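Local coordinates for possible metal-dependent hydrolase (Veillonella parvula, PDB 3RPC), which probably acts as a zinc-dependent hydrolase of the metallo-beta-lactamase superfamily, binding two zinc ions, at residues I10-G15 against D27-P32; I188-Y193 against A224-T229. One frame throughout, in Å; residues are numbered along the deposited sequence.

Contact 1: residues I10-G15 against D27-P32; sequences IRNATG and DPFLAP
Arg11 CG lies anti to the backbone N (chi1 -172°), and chi3 (61°) bends the chain at NE; the guanidinium beyond it meets the carbonyls of Phe29 and Ala31. The other key group is the Thr14 hydroxyl, which sits beside its own backbone N (chi1 -56°) and meets Asp27. The setting is a beta hairpin of the metallo-beta-lactamase fold. A type II' turn runs from Arg11 to Thr14, and Ile10 and Arg11 form a classic beta bulge opposite Thr14. The 27-32 loop follows the next strand, 22-26. Arg11 NH1 and NH2 both bind the carbonyl O of Ala31 end-on, at 3.0 and 2.9 Å. NH2 also donates to Phe29 O. All three bonds lie close to the guanidinium plane, which fixes its rotation. NH1 has a second acceptor in Val52 O. Thr14 OG1 donates to Asp27 O at 2.7 Å. Its CG2 touches Leu30 CD2. Asp27 OD2 hydrogen-bonds to Thr71 and to His77, a zinc ligand, which puts a second-shell group of the loop at the metal site. A water completes the join: it accepts from Arg11 NE and donates to Arg11 O and to Phe29 O, the last at 2.7 Å.

Contact 2: residues I188-Y193 against A224-T229; sequences IMNTGY and AVHMDT. With ZN (zinc ion), chain F.
His226 meets Asn190 first through its CB, which lies 3.5 Å from Asn190 CB and as far from Asn190 OD1. With CG anti to the backbone N (chi1 -155°), CG passes Asn190 CB and CG. CD2 comes closer, 3.5 Å from Asn190 CG, and also meets ND2. The amide and ring planes are 57° apart, and Asn190 OD1 lies in the ring plane at its edge. At the tip, NE2 binds a zinc ion at 2.3 Å. Two waters and Asp76, His77 and Asp168 complete this metal site. Asn190 ND2 makes a weak hydrogen bond to Asp168, so Asn190 touches one zinc ligand and bonds weakly to another.

The backbones belong to a beta-alpha-beta unit. Strands 186-190 and 221-225 run parallel, joined through helix 207-216, and the metal ligand follows directly on the second strand. Two nearly straight hydrogen bonds join the segments: Val225 N to Met189 O at 2.8 Å and Thr191 N to Val225 O. On the face with Asn190, Val225 CG2 packs against Asn190 OD1 and also touches Ile188 CG2, 3.9 Å away. On the other face lie Met189 and Ala224, with helix 207-216 against Met189.

Past the strands, Thr191 OG1 is buried among carbon and selenium. It meets Ala224 CB. The methyl CE of selenomethionine Met227 lies 3.3 Å from Thr191 OG1. This hydroxyl has no polar partner in the model, nor does the buried Gly192 N. Gly192 CA makes a CA-H...O contact with His226 O and packs on Met227 CG, 3.6 Å away.

How the contacts relate
The chain enters contact 1 on strand 6-11, turns at once into strand 14-19, and returns after strand 22-26. Contact 1 therefore closes a short loop of almost pure strand within the first sheet. Contact 2 opens much later, in the second sheet, and closes the longer excursion through helix 207-216. The two loops lie in series and neither nests nor crosses, yet their centres are about 11 Å apart. They touch where the hairpin turn meets the end of strand 221-225: Asn12 O probably accepts a hydrogen bond from His226 N at 2.8 Å. Thr229 also packs on Arg11. The two sheets are thus joined beside the zinc site.

Contact 1: residues I10-G15 against D27-P32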
loop_
_atom_site.group_PDB
_atom_site.type_symbol
_atom_site.label_atom_id
_atom_site.label_comp_id
_atom_site.label_asym_id
_atom_site.label_seq_id
_atom_site.Cartn_x
_atom_site.Cartn_y
_atom_site.Cartn_z
ATOM N N ILE A 10 -21.772 7.014 14.856
ATOM C CA ILE A 10 -23.090 6.397 14.654
ATOM C C ILE A 10 -23.105 4.962 15.195
ATOM O O ILE A 10 -23.757 4.681 16.199
ATOM C CB ILE A 10 -23.558 6.464 13.181
ATOM C CG1 ILE A 10 -23.616 7.920 12.706
ATOM C CG2 ILE A 10 -24.932 5.801 13.018
ATOM C CD1 ILE A 10 -24.559 8.801 13.499
ATOM N N ARG A 11 -22.357 4.064 14.561
ATOM C CA ARG A 11 -22.363 2.664 14.989
ATOM C C ARG A 11 -21.290 1.914 14.214
ATOM O O ARG A 11 -21.207 2.059 13.015
ATOM C CB ARG A 11 -23.738 2.024 14.742
ATOM C CG ARG A 11 -23.858 0.611 15.350
ATOM C CD ARG A 11 -25.199 -0.053 14.998
ATOM N NE ARG A 11 -25.356 -0.204 13.557
ATOM C CZ ARG A 11 -26.462 -0.648 12.962
ATOM N NH1 ARG A 11 -27.516 -1.008 13.686
ATOM N NH2 ARG A 11 -26.514 -0.737 11.635
ATOM N N ASN A 12 -20.500 1.104 14.920
ATOM C CA ASN A 12 -19.356 0.392 14.323
ATOM C C ASN A 12 -18.343 1.382 13.729
ATOM O O ASN A 12 -17.753 2.163 14.471
ATOM C CB ASN A 12 -19.805 -0.650 13.291
ATOM C CG ASN A 12 -18.736 -1.708 13.023
ATOM O OD1 ASN A 12 -18.098 -2.214 13.958
ATOM N ND2 ASN A 12 -18.543 -2.054 11.761
ATOM N N ALA A 13 -18.166 1.372 12.409
ATOM C CA ALA A 13 -17.285 2.342 11.752
ATOM C C ALA A 13 -18.071 3.466 11.073
ATOM O O ALA A 13 -17.494 4.316 10.402
ATOM C CB ALA A 13 -16.378 1.648 10.724
ATOM N N THR A 14 -19.388 3.472 11.257
ATOM C CA THR A 14 -20.228 4.482 10.626
ATOM C C THR A 14 -20.227 5.738 11.481
ATOM O O THR A 14 -20.465 5.676 12.681
ATOM C CB THR A 14 -21.679 3.985 10.467
ATOM O OG1 THR A 14 -21.691 2.752 9.742
ATOM C CG2 THR A 14 -22.548 5.019 9.732
ATOM N N GLY A 15 -19.958 6.876 10.852
ATOM C CA GLY A 15 -19.936 8.148 11.551
ATOM C C GLY A 15 -20.227 9.279 10.591
ATOM O O GLY A 15 -20.272 9.067 9.381
ATOM N N ASP A 27 -18.608 5.160 5.823
ATOM C CA ASP A 27 -18.787 3.710 5.914
ATOM C C ASP A 27 -20.144 3.298 6.495
ATOM O O ASP A 27 -20.206 2.620 7.524
ATOM C CB ASP A 27 -17.631 3.093 6.717
ATOM C CG ASP A 27 -16.316 3.105 5.943
ATOM O OD1 ASP A 27 -16.268 3.683 4.844
ATOM O OD2 ASP A 27 -15.316 2.549 6.448
ATOM N N PRO A 28 -21.233 3.668 5.808
ATOM C CA PRO A 28 -22.579 3.420 6.342
ATOM C C PRO A 28 -23.017 1.957 6.253
ATOM O O PRO A 28 -23.214 1.418 5.154
ATOM C CB PRO A 28 -23.464 4.294 5.446
ATOM C CG PRO A 28 -22.739 4.283 4.138
ATOM C CD PRO A 28 -21.285 4.387 4.522
ATOM N N PHE A 29 -23.162 1.343 7.424
ATOM C CA PHE A 29 -23.690 0.003 7.595
ATOM C C PHE A 29 -24.912 0.232 8.461
ATOM O O PHE A 29 -24.789 0.456 9.662
ATOM C CB PHE A 29 -22.618 -0.834 8.313
ATOM C CG PHE A 29 -23.104 -2.134 8.921
ATOM C CD1 PHE A 29 -24.002 -2.962 8.257
ATOM C CD2 PHE A 29 -22.597 -2.557 10.145
ATOM C CE1 PHE A 29 -24.417 -4.166 8.827
ATOM C CE2 PHE A 29 -22.998 -3.759 10.711
ATOM C CZ PHE A 29 -23.906 -4.565 10.054
ATOM N N LEU A 30 -26.085 0.240 7.835
ATOM C CA LEU A 30 -27.267 0.830 8.471
ATOM C C LEU A 30 -28.369 -0.161 8.859
ATOM O O LEU A 30 -29.445 0.254 9.304
ATOM C CB LEU A 30 -27.835 1.961 7.588
ATOM C CG LEU A 30 -26.826 3.051 7.198
ATOM C CD1 LEU A 30 -27.491 4.164 6.377
ATOM C CD2 LEU A 30 -26.148 3.625 8.442
ATOM N N ALA A 31 -28.111 -1.457 8.714
ATOM C CA ALA A 31 -29.140 -2.476 8.952
ATOM C C ALA A 31 -29.707 -2.439 10.366
ATOM O O ALA A 31 -28.997 -2.135 11.326
ATOM C CB ALA A 31 -28.578 -3.871 8.654
ATOM N N PRO A 32 -30.997 -2.774 10.512
ATOM C CA PRO A 32 -31.536 -2.923 11.870
ATOM C C PRO A 32 -30.832 -4.034 12.650
ATOM O O PRO A 32 -30.215 -4.918 12.054
ATOM C CB PRO A 32 -33.007 -3.298 11.631
ATOM C CG PRO A 32 -33.310 -2.775 10.244
ATOM C CD PRO A 32 -32.024 -2.932 9.470
HETATM O O HOH W 1 -23.101 0.418 11.812
#

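Contact 2: residues I188-Y193 against A224-T229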
loop_
_atom_site.group_PDB
_atom_site.type_symbol
_atom_site.label_atom_id
_atom_site.label_comp_id
_atom_site.label_asym_id
_atom_site.label_seq_id
_atom_site.Cartn_x
_atom_site.Cartn_y
_atom_site.Cartn_z
ATOM N N ILE A 188 -8.990 8.689 13.820
ATOM C CA ILE A 188 -10.135 7.820 14.055
ATOM C C ILE A 188 -9.705 6.396 13.707
ATOM O O ILE A 188 -9.370 6.112 12.554
ATOM C CB ILE A 188 -11.341 8.249 13.188
ATOM C CG1 ILE A 188 -11.725 9.697 13.496
ATOM C CG2 ILE A 188 -12.526 7.333 13.426
ATOM C CD1 ILE A 188 -12.679 10.301 12.473
HETATM N N MSE A 189 -9.701 5.518 14.713
HETATM C CA MSE A 189 -9.133 4.174 14.602
HETATM C C MSE A 189 -10.176 3.091 14.817
HETATM O O MSE A 189 -11.028 3.215 15.702
HETATM C CB MSE A 189 -8.065 3.973 15.681
HETATM C CG MSE A 189 -7.007 5.052 15.767
HETATM SE SE MSE A 189 -5.838 4.684 17.292
HETATM C CE MSE A 189 -5.131 2.940 16.758
ATOM N N ASN A 190 -10.105 2.036 14.015
ATOM C CA ASN A 190 -10.976 0.876 14.161
ATOM C C ASN A 190 -10.303 -0.137 15.081
ATOM O O ASN A 190 -9.387 -0.851 14.664
ATOM C CB ASN A 190 -11.261 0.271 12.787
ATOM C CG ASN A 190 -12.137 1.180 11.937
ATOM O OD1 ASN A 190 -12.816 2.067 12.470
ATOM N ND2 ASN A 190 -12.139 0.968 10.622
ATOM N N THR A 191 -10.752 -0.185 16.332
ATOM C CA THR A 191 -9.995 -0.880 17.375
ATOM C C THR A 191 -10.722 -2.075 17.979
ATOM O O THR A 191 -10.366 -2.534 19.070
ATOM C CB THR A 191 -9.593 0.087 18.512
ATOM O OG1 THR A 191 -10.770 0.595 19.166
ATOM C CG2 THR A 191 -8.793 1.249 17.964
ATOM N N GLY A 192 -11.710 -2.595 17.261
ATOM C CA GLY A 192 -12.472 -3.732 17.736
ATOM C C GLY A 192 -11.767 -5.079 17.667
ATOM O O GLY A 192 -12.307 -6.080 18.132
ATOM N N TYR A 193 -10.569 -5.122 17.083
ATOM C CA TYR A 193 -9.769 -6.346 17.086
ATOM C C TYR A 193 -10.582 -7.547 16.587
ATOM O O TYR A 193 -10.714 -8.580 17.263
ATOM C CB TYR A 193 -9.210 -6.591 18.486
ATOM C CG TYR A 193 -7.956 -7.434 18.562
ATOM C CD1 TYR A 193 -6.750 -6.966 18.058
ATOM C CD2 TYR A 193 -7.972 -8.677 19.189
ATOM C CE1 TYR A 193 -5.587 -7.735 18.160
ATOM C CE2 TYR A 193 -6.828 -9.445 19.301
ATOM C CZ TYR A 193 -5.647 -8.967 18.783
ATOM O OH TYR A 193 -4.507 -9.743 18.898
ATOM N N ALA A 224 -11.528 6.093 19.160
ATOM C CA ALA A 224 -11.597 4.654 18.922
ATOM C C ALA A 224 -13.020 4.194 18.630
ATOM O O ALA A 224 -13.943 4.454 19.416
ATOM C CB ALA A 224 -11.023 3.888 20.120
ATOM N N VAL A 225 -13.187 3.508 17.505
ATOM C CA VAL A 225 -14.500 3.053 17.052
ATOM C C VAL A 225 -14.444 1.610 16.530
ATOM O O VAL A 225 -13.483 0.891 16.815
ATOM C CB VAL A 225 -15.090 4.008 15.980
ATOM C CG1 VAL A 225 -15.257 5.414 16.564
ATOM C CG2 VAL A 225 -14.212 4.043 14.731
ATOM N N HIS A 226 -15.463 1.191 15.779
ATOM C CA HIS A 226 -15.545 -0.165 15.216
ATOM C C HIS A 226 -15.729 -1.220 16.313
ATOM O O HIS A 226 -15.167 -2.312 16.253
ATOM C CB HIS A 226 -14.316 -0.472 14.329
ATOM C CG HIS A 226 -14.560 -1.519 13.281
ATOM N ND1 HIS A 226 -14.939 -2.807 13.588
ATOM C CD2 HIS A 226 -14.458 -1.474 11.927
ATOM C CE1 HIS A 226 -15.074 -3.507 12.475
ATOM N NE2 HIS A 226 -14.786 -2.721 11.452
HETATM N N MSE A 227 -16.559 -0.899 17.303
HETATM C CA MSE A 227 -16.770 -1.804 18.427
HETATM C C MSE A 227 -18.240 -2.052 18.753
HETATM O O MSE A 227 -19.123 -1.293 18.339
HETATM C CB MSE A 227 -16.060 -1.263 19.668
HETATM C CG MSE A 227 -14.542 -1.331 19.528
HETATM SE SE MSE A 227 -13.539 -0.517 20.984
HETATM C CE MSE A 227 -13.760 1.345 20.472
ATOM N N ASP A 228 -18.460 -3.135 19.496
ATOM C CA ASP A 228 -19.754 -3.447 20.097
ATOM C C ASP A 228 -20.883 -3.523 19.063
ATOM O O ASP A 228 -22.036 -3.206 19.381
ATOM C CB ASP A 228 -20.114 -2.412 21.173
ATOM C CG ASP A 228 -19.086 -2.319 22.304
ATOM O OD1 ASP A 228 -18.153 -3.130 22.359
ATOM O OD2 ASP A 228 -19.227 -1.405 23.147
ATOM N N THR A 229 -20.574 -3.951 17.844
ATOM C CA THR A 229 -21.579 -4.001 16.781
ATOM C C THR A 229 -21.557 -5.314 15.996
ATOM O O THR A 229 -22.573 -6.020 15.933
ATOM C CB THR A 229 -21.419 -2.827 15.796
ATOM O OG1 THR A 229 -21.363 -1.594 16.524
ATOM C CG2 THR A 229 -22.602 -2.784 14.816
HETATM ZN ZN ZN F . -14.712 -3.593 9.364
HETATM O O HOH W 2 -14.985 -5.144 7.682
HETATM O O HOH W 3 -13.654 -5.650 10.468
#